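Local coordinates for microtubule-associated protein 1A/1B, light chain 3, putative (Trypanosoma brucei, PDB 3H9D), which probably becomes conjugated to phosphatidylethanolamine, or a related aminophospholipid, as a ubiquitin-like protein of autophagic membranes, at residues 33-38 with 49-54. Residues are numbered along the deposited sequence; the frame is centred on the assembly and turned at random.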
ATOM      1  N   PRO A  33      -0.921   3.611  18.877  1.00 28.95           N
ATOM      2  CA  PRO A  33      -1.756   3.732  17.678  1.00 26.60           C
ATOM      3  C   PRO A  33      -1.823   2.426  16.888  1.00 25.48           C
ATOM      4  O   PRO A  33      -0.806   1.927  16.399  1.00 25.24           O
ATOM      5  CB  PRO A  33      -1.070   4.844  16.889  1.00 25.70           C
ATOM      6  CG  PRO A  33       0.355   4.776  17.288  1.00 26.27           C
ATOM      7  CD  PRO A  33       0.431   4.164  18.667  1.00 27.95           C
ATOM      8  N   ILE A  34      -3.027   1.882  16.791  1.00 23.28           N
ATOM      9  CA  ILE A  34      -3.251   0.569  16.207  1.00 23.15           C
ATOM     10  C   ILE A  34      -4.196   0.661  15.003  1.00 21.99           C
ATOM     11  O   ILE A  34      -5.230   1.336  15.059  1.00 19.59           O
ATOM     12  CB  ILE A  34      -3.776  -0.440  17.304  1.00 23.42           C
ATOM     13  CG1 ILE A  34      -2.610  -1.165  17.982  1.00 22.18           C
ATOM     14  CG2 ILE A  34      -4.732  -1.474  16.736  1.00 22.53           C
ATOM     15  CD1 ILE A  34      -1.903  -0.358  19.055  1.00 16.68           C
ATOM     16  N   ILE A  35      -3.814   0.006  13.908  1.00 22.30           N
ATOM     17  CA  ILE A  35      -4.723  -0.195  12.759  1.00 21.65           C
ATOM     18  C   ILE A  35      -5.235  -1.640  12.802  1.00 21.80           C
ATOM     19  O   ILE A  35      -4.450  -2.577  12.880  1.00 21.43           O
ATOM     20  CB  ILE A  35      -4.037   0.114  11.378  1.00 21.16           C
ATOM     21  CG1 ILE A  35      -3.470   1.537  11.332  1.00 18.61           C
ATOM     22  CG2 ILE A  35      -4.999  -0.127  10.181  1.00 18.07           C
ATOM     23  CD1 ILE A  35      -4.510   2.630  11.458  1.00 20.83           C
ATOM     24  N   CYS A  36      -6.550  -1.814  12.747  1.00 22.51           N
ATOM     25  CA  CYS A  36      -7.148  -3.133  12.933  1.00 23.22           C
ATOM     26  C   CYS A  36      -8.103  -3.475  11.800  1.00 23.29           C
ATOM     27  O   CYS A  36      -9.202  -2.908  11.708  1.00 24.02           O
ATOM     28  CB  CYS A  36      -7.871  -3.188  14.284  1.00 24.78           C
ATOM     29  SG  CYS A  36      -7.827  -4.795  15.078  1.00 27.10           S
ATOM     30  N   GLU A  37      -7.690  -4.411  10.940  1.00 21.76           N
ATOM     31  CA  GLU A  37      -8.472  -4.737   9.741  1.00 20.66           C
ATOM     32  C   GLU A  37      -8.809  -6.222   9.629  1.00 19.72           C
ATOM     33  O   GLU A  37      -8.086  -7.049  10.136  1.00 18.02           O
ATOM     34  CB  GLU A  37      -7.734  -4.237   8.491  1.00 21.23           C
ATOM     35  CG  GLU A  37      -7.496  -2.717   8.475  1.00 18.51           C
ATOM     36  CD  GLU A  37      -6.598  -2.286   7.329  1.00 19.44           C
ATOM     37  OE1 GLU A  37      -7.125  -1.812   6.302  1.00 20.12           O
ATOM     38  OE2 GLU A  37      -5.373  -2.450   7.445  1.00 18.25           O
ATOM     39  N   LYS A  38      -9.924  -6.566   8.987  1.00 21.70           N
ATOM     40  CA  LYS A  38     -10.293  -7.978   8.876  1.00 23.03           C
ATOM     41  C   LYS A  38      -9.313  -8.762   8.007  1.00 24.36           C
ATOM     42  O   LYS A  38      -8.876  -8.272   6.960  1.00 24.96           O
ATOM     43  CB  LYS A  38     -11.742  -8.179   8.387  1.00 21.12           C
ATOM     44  CG  LYS A  38     -11.972  -7.904   6.927  1.00 22.34           C
ATOM     45  CD  LYS A  38     -13.316  -8.399   6.446  1.00 21.33           C
ATOM     46  CE  LYS A  38     -13.239  -9.830   5.933  1.00 22.07           C
ATOM     47  NZ  LYS A  38     -14.563 -10.277   5.441  1.00 22.50           N
ATOM     48  N   ARG A  49     -14.014   2.384  11.356  1.00 31.84           N
ATOM     49  CA  ARG A  49     -13.028   3.143  12.078  1.00 32.44           C
ATOM     50  C   ARG A  49     -12.062   2.132  12.666  1.00 32.08           C
ATOM     51  O   ARG A  49     -12.268   1.596  13.756  1.00 32.33           O
ATOM     52  CB  ARG A  49     -13.727   3.940  13.180  1.00 32.70           C
ATOM     53  CG  ARG A  49     -14.953   4.695  12.685  1.00 34.13           C
ATOM     54  CD  ARG A  49     -16.148   4.379  13.551  1.00 36.16           C
ATOM     55  NE  ARG A  49     -16.183   5.223  14.733  1.00 35.99           N
ATOM     56  CZ  ARG A  49     -16.597   4.834  15.935  1.00 37.60           C
ATOM     57  NH1 ARG A  49     -17.002   3.586  16.148  1.00 38.70           N
ATOM     58  NH2 ARG A  49     -16.588   5.703  16.935  1.00 36.41           N
ATOM     59  N   CYS A  50     -11.008   1.872  11.913  1.00 32.30           N
ATOM     60  CA  CYS A  50     -10.100   0.780  12.191  1.00 31.80           C
ATOM     61  C   CYS A  50      -8.900   1.229  13.017  1.00 30.43           C
ATOM     62  O   CYS A  50      -7.967   0.473  13.212  1.00 31.06           O
ATOM     63  CB  CYS A  50      -9.629   0.189  10.868  1.00 32.27           C
ATOM     64  SG  CYS A  50      -8.557   1.306   9.957  1.00 36.09           S
ATOM     65  N   LYS A  51      -8.926   2.466  13.494  1.00 29.69           N
ATOM     66  CA  LYS A  51      -7.823   3.017  14.262  1.00 28.62           C
ATOM     67  C   LYS A  51      -8.141   2.986  15.758  1.00 28.73           C
ATOM     68  O   LYS A  51      -9.177   3.485  16.207  1.00 28.07           O
ATOM     69  CB  LYS A  51      -7.527   4.439  13.803  1.00 28.14           C
ATOM     70  CG  LYS A  51      -6.100   4.909  14.026  1.00 29.73           C
ATOM     71  CD  LYS A  51      -5.927   6.361  13.606  1.00 28.84           C
ATOM     72  CE  LYS A  51      -6.682   6.666  12.327  1.00 30.59           C
ATOM     73  NZ  LYS A  51      -6.869   8.135  12.145  1.00 34.16           N
ATOM     74  N   PHE A  52      -7.242   2.378  16.520  1.00 29.10           N
ATOM     75  CA  PHE A  52      -7.397   2.275  17.964  1.00 28.70           C
ATOM     76  C   PHE A  52      -6.261   2.961  18.665  1.00 29.21           C
ATOM     77  O   PHE A  52      -5.109   2.823  18.283  1.00 28.85           O
ATOM     78  CB  PHE A  52      -7.493   0.817  18.409  1.00 27.81           C
ATOM     79  CG  PHE A  52      -8.776   0.165  18.018  1.00 26.42           C
ATOM     80  CD1 PHE A  52      -8.916  -0.421  16.753  1.00 24.27           C
ATOM     81  CD2 PHE A  52      -9.860   0.163  18.896  1.00 20.17           C
ATOM     82  CE1 PHE A  52     -10.113  -1.009  16.368  1.00 24.16           C
ATOM     83  CE2 PHE A  52     -11.067  -0.428  18.531  1.00 22.29           C
ATOM     84  CZ  PHE A  52     -11.200  -1.016  17.264  1.00 27.65           C
ATOM     85  N   LEU A  53      -6.615   3.735  19.678  1.00 31.06           N
ATOM     86  CA  LEU A  53      -5.650   4.356  20.553  1.00 30.54           C
ATOM     87  C   LEU A  53      -5.734   3.520  21.819  1.00 30.35           C
ATOM     88  O   LEU A  53      -6.626   3.709  22.640  1.00 30.41           O
ATOM     89  CB  LEU A  53      -6.032   5.821  20.785  1.00 30.97           C
ATOM     90  CG  LEU A  53      -5.712   6.854  19.685  1.00 33.36           C
ATOM     91  CD1 LEU A  53      -6.158   6.470  18.255  1.00 28.78           C
ATOM     92  CD2 LEU A  53      -6.289   8.193  20.064  1.00 31.29           C
ATOM     93  N   VAL A  54      -4.806   2.571  21.938  1.00 30.04           N
ATOM     94  CA  VAL A  54      -4.900   1.458  22.883  1.00 28.82           C
ATOM     95  C   VAL A  54      -4.042   1.725  24.120  1.00 29.38           C
ATOM     96  O   VAL A  54      -2.838   1.980  23.989  1.00 28.78           O
ATOM     97  CB  VAL A  54      -4.466   0.104  22.200  1.00 28.43           C
ATOM     98  CG1 VAL A  54      -4.479  -1.074  23.188  1.00 25.82           C
ATOM     99  CG2 VAL A  54      -5.343  -0.198  20.995  1.00 25.06           C
TER
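The ring of Phe52 meets Cys36 and Ile34 obliquely: its CE1 lies 3.8 Å from CB of Cys36, while CG2 of Ile34 comes nearest at the root of the ring, on CB of Phe52. A chi1 of -71° turns CG of Phe52 anti to its own carbonyl carbon, and a further ring, that of Phe63 on helix 60-71, packs against it edge-to-face. On the same face of the sheet Ile34 crosses Val54, its CD1 4.0 Å from CG2 of the valine. Helix 60-71 covers this patch, with Phe63 touching Ile34, Cys36 and Val54, and Leu67 adding to the cover of Cys36.

The opposite face carries a smaller apolar group. CD1 of Ile35 sits 3.8 Å from CG of Lys51, and its other branch, CG2, lies equally close to SG of Cys50. Tyr8 of helix 7-11 touches all three of these residues. Beyond CG the lysine bends at chi3 (-40°), and its NZ forms a salt bridge with Asp20.

Between the two faces the backbones pair antiparallel. Ile34 and Phe52 exchange both hydrogen bonds, N of Ile34 to O of Phe52 and N of Phe52 to O of Ile34, each 2.7 Å long. N of Cys36 adds a third, to O of Cys50, which also receives a CA-H contact from Ile35. Beyond this pair the segments part, Cys50 already belonging to the turn that leads into strand 51-55.

Strand 31-38 continues the sheet on its far side, pairing with strand 108-113, and leaves 51-55 outermost within the chain. This is the N-terminal beta hairpin of the ubiquitin-like beta-grasp fold, with helix 60-71 laid across one face and, as in the Atg8 family, N-terminal helices added on the other.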